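Local atomic coordinates of amine Dehydrogenase (Pseudomonas putida, PDB entry 1JMX), a protein that binds two heme c groups and probably transfers electrons, as the heme-carrying alpha subunit of a quinohemoprotein amine dehydrogenase. Residues A[298-309]-A[328-338]. Sequence-based numbering, arbitrary orientation.
Sequences GESEITLVGSGL and TPTLVRLKARA
OE2 of E301 lies at the edge of the R333 guanidinium, near its plane. It is 3.7 Å from R333 NE, a long salt bridge, and the carboxylate and guanidinium planes stand 81° apart. These side chains line one face of an antiparallel pair, strands 299-307 and 331-338, in the mixed sheet of domain III, an E-set (immunoglobulin-like) domain far from the hemes. On the same face the E299 carboxylate meets R337 obliquely, with OE1 4.0 Å from NE, beyond a salt bridge. The E299 and K335 side chains cross at about a right angle, K335 CG coming 3.3 Å from E299 OE1. The firmer partners of both arginines lie on the adjoining strand 319-327: E326 for R333 and E320 for R337.

CG of E301 is anti to the backbone N (chi1 -155°), and a bend at chi2 turns the carboxylate along the sheet to R333. Replacing E301 by an alanine would take away this carboxylate, and NE of R333 would probably lose its nearby counter-charge, while NH1 kept E326.

The other face is largely apolar, apart from S300 near one end. I302, L304, V332, L334 and A336 pack there, and V289 of strand 285-295 touches I302 and L304. L334 CD2 meets L304 CD2 at 3.9 Å, while its CD1 reaches I302 CB. L309 CD1 extends the patch to V332 CG2 at 3.7 Å.

Paired backbone bonds join I302 with L334 and L304 with V332. T303 OG1 is buried without a polar partner; the methyl CD2 of L331 sits 3.2 Å from it. Past the strand end, L309 N donates to a lone pair of P329 O, 2.8 Å away and in the carbonyl plane.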
loop_
_atom_site.group_PDB
_atom_site.type_symbol
_atom_site.label_atom_id
_atom_site.label_comp_id
_atom_site.label_asym_id
_atom_site.label_seq_id
_atom_site.Cartn_x
_atom_site.Cartn_y
_atom_site.Cartn_z
ATOM N N GLY A 298 36.748 30.658 -11.114
ATOM C CA GLY A 298 35.499 31.286 -10.721
ATOM C C GLY A 298 35.557 32.066 -9.419
ATOM O O GLY A 298 36.518 31.977 -8.658
ATOM N N GLU A 299 34.503 32.841 -9.187
ATOM C CA GLU A 299 34.342 33.667 -7.996
ATOM C C GLU A 299 33.046 33.192 -7.331
ATOM O O GLU A 299 31.995 33.115 -7.989
ATOM C CB GLU A 299 34.193 35.137 -8.413
ATOM C CG GLU A 299 35.324 36.057 -7.963
ATOM C CD GLU A 299 35.082 36.658 -6.582
ATOM O OE1 GLU A 299 35.830 36.323 -5.635
ATOM O OE2 GLU A 299 34.146 37.483 -6.449
ATOM N N SER A 300 33.112 32.879 -6.036
ATOM C CA SER A 300 31.929 32.401 -5.330
ATOM C C SER A 300 31.908 32.728 -3.849
ATOM O O SER A 300 32.944 32.712 -3.181
ATOM C CB SER A 300 31.789 30.885 -5.509
ATOM O OG SER A 300 30.727 30.367 -4.726
ATOM N N GLU A 301 30.709 33.031 -3.354
ATOM C CA GLU A 301 30.504 33.338 -1.946
ATOM C C GLU A 301 30.317 31.998 -1.242
ATOM O O GLU A 301 29.351 31.280 -1.506
ATOM C CB GLU A 301 29.257 34.207 -1.771
ATOM C CG GLU A 301 29.231 35.086 -0.500
ATOM C CD GLU A 301 28.621 34.405 0.724
ATOM O OE1 GLU A 301 27.397 34.104 0.703
ATOM O OE2 GLU A 301 29.362 34.200 1.721
ATOM N N ILE A 302 31.294 31.622 -0.427
ATOM C CA ILE A 302 31.225 30.375 0.305
ATOM C C ILE A 302 31.084 30.664 1.788
ATOM O O ILE A 302 31.716 31.572 2.323
ATOM C CB ILE A 302 32.477 29.529 0.078
ATOM C CG1 ILE A 302 32.557 29.109 -1.383
ATOM C CG2 ILE A 302 32.463 28.308 0.967
ATOM C CD1 ILE A 302 33.722 28.191 -1.685
ATOM N N THR A 303 30.230 29.897 2.449
ATOM C CA THR A 303 30.026 30.057 3.873
ATOM C C THR A 303 30.265 28.731 4.592
ATOM O O THR A 303 29.871 27.673 4.117
ATOM C CB THR A 303 28.639 30.661 4.197
ATOM O OG1 THR A 303 28.031 29.939 5.275
ATOM C CG2 THR A 303 27.732 30.662 2.980
ATOM N N LEU A 304 31.029 28.795 5.676
ATOM C CA LEU A 304 31.357 27.628 6.482
ATOM C C LEU A 304 30.440 27.588 7.694
ATOM O O LEU A 304 30.200 28.608 8.341
ATOM C CB LEU A 304 32.824 27.673 6.928
ATOM C CG LEU A 304 33.920 27.493 5.867
ATOM C CD1 LEU A 304 33.707 26.176 5.123
ATOM C CD2 LEU A 304 33.929 28.662 4.892
ATOM N N VAL A 305 29.895 26.410 7.971
ATOM C CA VAL A 305 28.986 26.228 9.097
ATOM C C VAL A 305 29.680 25.325 10.100
ATOM O O VAL A 305 30.401 24.400 9.712
ATOM C CB VAL A 305 27.657 25.563 8.639
ATOM C CG1 VAL A 305 26.609 25.654 9.739
ATOM C CG2 VAL A 305 27.153 26.212 7.361
ATOM N N GLY A 306 29.502 25.614 11.386
ATOM C CA GLY A 306 30.135 24.787 12.393
ATOM C C GLY A 306 30.009 25.295 13.805
ATOM O O GLY A 306 29.244 26.216 14.089
ATOM N N SER A 307 30.759 24.663 14.699
ATOM C CA SER A 307 30.761 25.030 16.102
ATOM C C SER A 307 32.192 25.269 16.582
ATOM O O SER A 307 33.083 24.455 16.333
ATOM C CB SER A 307 30.098 23.925 16.930
ATOM O OG SER A 307 30.087 24.249 18.310
ATOM N N GLY A 308 32.400 26.395 17.263
ATOM C CA GLY A 308 33.718 26.732 17.776
ATOM C C GLY A 308 34.721 27.037 16.678
ATOM O O GLY A 308 35.871 26.585 16.733
ATOM N N LEU A 309 34.284 27.796 15.677
ATOM C CA LEU A 309 35.148 28.162 14.557
ATOM C C LEU A 309 36.077 29.319 14.919
ATOM O O LEU A 309 35.627 30.430 15.215
ATOM C CB LEU A 309 34.315 28.532 13.319
ATOM C CG LEU A 309 33.392 27.461 12.723
ATOM C CD1 LEU A 309 32.704 28.010 11.484
ATOM C CD2 LEU A 309 34.183 26.203 12.389
ATOM N N THR A 328 31.856 34.564 12.606
ATOM C CA THR A 328 31.388 34.300 13.960
ATOM C C THR A 328 31.775 32.852 14.240
ATOM O O THR A 328 32.224 32.133 13.335
ATOM C CB THR A 328 29.851 34.515 14.126
ATOM O OG1 THR A 328 29.121 33.703 13.191
ATOM C CG2 THR A 328 29.496 35.972 13.913
ATOM N N PRO A 329 31.673 32.420 15.504
ATOM C CA PRO A 329 32.025 31.043 15.868
ATOM C C PRO A 329 31.223 29.930 15.189
ATOM O O PRO A 329 31.689 28.794 15.100
ATOM C CB PRO A 329 31.833 31.033 17.389
ATOM C CG PRO A 329 30.831 32.153 17.631
ATOM C CD PRO A 329 31.333 33.212 16.698
ATOM N N THR A 330 30.030 30.246 14.700
ATOM C CA THR A 330 29.199 29.231 14.059
ATOM C C THR A 330 28.979 29.437 12.565
ATOM O O THR A 330 28.382 28.587 11.903
ATOM C CB THR A 330 27.814 29.137 14.737
ATOM O OG1 THR A 330 27.127 30.387 14.602
ATOM C CG2 THR A 330 27.963 28.795 16.212
ATOM N N LEU A 331 29.457 30.557 12.038
ATOM C CA LEU A 331 29.271 30.860 10.628
ATOM C C LEU A 331 30.366 31.786 10.104
ATOM O O LEU A 331 30.580 32.881 10.631
ATOM C CB LEU A 331 27.894 31.508 10.422
ATOM C CG LEU A 331 27.144 31.283 9.102
ATOM C CD1 LEU A 331 25.796 31.989 9.145
ATOM C CD2 LEU A 331 27.960 31.796 7.936
ATOM N N VAL A 332 31.058 31.338 9.063
ATOM C CA VAL A 332 32.113 32.129 8.446
ATOM C C VAL A 332 31.775 32.336 6.972
ATOM O O VAL A 332 31.720 31.381 6.211
ATOM C CB VAL A 332 33.498 31.434 8.583
ATOM C CG1 VAL A 332 34.589 32.268 7.912
ATOM C CG2 VAL A 332 33.836 31.223 10.063
ATOM N N ARG A 333 31.456 33.572 6.598
ATOM C CA ARG A 333 31.134 33.900 5.206
ATOM C C ARG A 333 32.334 34.525 4.510
ATOM O O ARG A 333 32.979 35.431 5.050
ATOM C CB ARG A 333 29.958 34.859 5.133
ATOM C CG ARG A 333 28.640 34.229 5.480
ATOM C CD ARG A 333 27.568 35.278 5.508
ATOM N NE ARG A 333 27.668 36.138 4.331
ATOM C CZ ARG A 333 27.607 37.471 4.367
ATOM N NH1 ARG A 333 27.445 38.109 5.530
ATOM N NH2 ARG A 333 27.697 38.167 3.234
ATOM N N LEU A 334 32.627 34.055 3.305
ATOM C CA LEU A 334 33.762 34.573 2.569
ATOM C C LEU A 334 33.578 34.558 1.070
ATOM O O LEU A 334 32.673 33.915 0.534
ATOM C CB LEU A 334 35.039 33.816 2.958
ATOM C CG LEU A 334 35.005 32.282 2.964
ATOM C CD1 LEU A 334 35.322 31.727 1.572
ATOM C CD2 LEU A 334 36.022 31.766 3.970
ATOM N N LYS A 335 34.399 35.349 0.401
ATOM C CA LYS A 335 34.371 35.411 -1.045
ATOM C C LYS A 335 35.598 34.612 -1.428
ATOM O O LYS A 335 36.659 34.772 -0.820
ATOM C CB LYS A 335 34.519 36.850 -1.528
ATOM C CG LYS A 335 34.071 37.038 -2.953
ATOM C CD LYS A 335 32.554 37.049 -3.036
ATOM C CE LYS A 335 31.975 38.306 -2.373
ATOM N NZ LYS A 335 30.481 38.383 -2.495
ATOM N N ALA A 336 35.447 33.703 -2.379
ATOM C CA ALA A 336 36.579 32.897 -2.793
ATOM C C ALA A 336 36.725 32.962 -4.290
ATOM O O ALA A 336 35.790 33.326 -5.007
ATOM C CB ALA A 336 36.406 31.461 -2.344
ATOM N N ARG A 337 37.909 32.599 -4.758
ATOM C CA ARG A 337 38.197 32.612 -6.181
ATOM C C ARG A 337 39.148 31.476 -6.460
ATOM O O ARG A 337 40.148 31.335 -5.780
ATOM C CB ARG A 337 38.862 33.936 -6.582
ATOM C CG ARG A 337 39.009 34.135 -8.082
ATOM C CD ARG A 337 39.792 35.409 -8.397
ATOM N NE ARG A 337 39.304 36.557 -7.627
ATOM C CZ ARG A 337 40.078 37.333 -6.866
ATOM N NH1 ARG A 337 41.384 37.096 -6.768
ATOM N NH2 ARG A 337 39.545 38.342 -6.185
ATOM N N ALA A 338 38.801 30.642 -7.432
ATOM C CA ALA A 338 39.651 29.524 -7.821
ATOM C C ALA A 338 40.358 29.946 -9.103
ATOM O O ALA A 338 39.769 30.621 -9.953
ATOM C CB ALA A 338 38.816 28.270 -8.060
#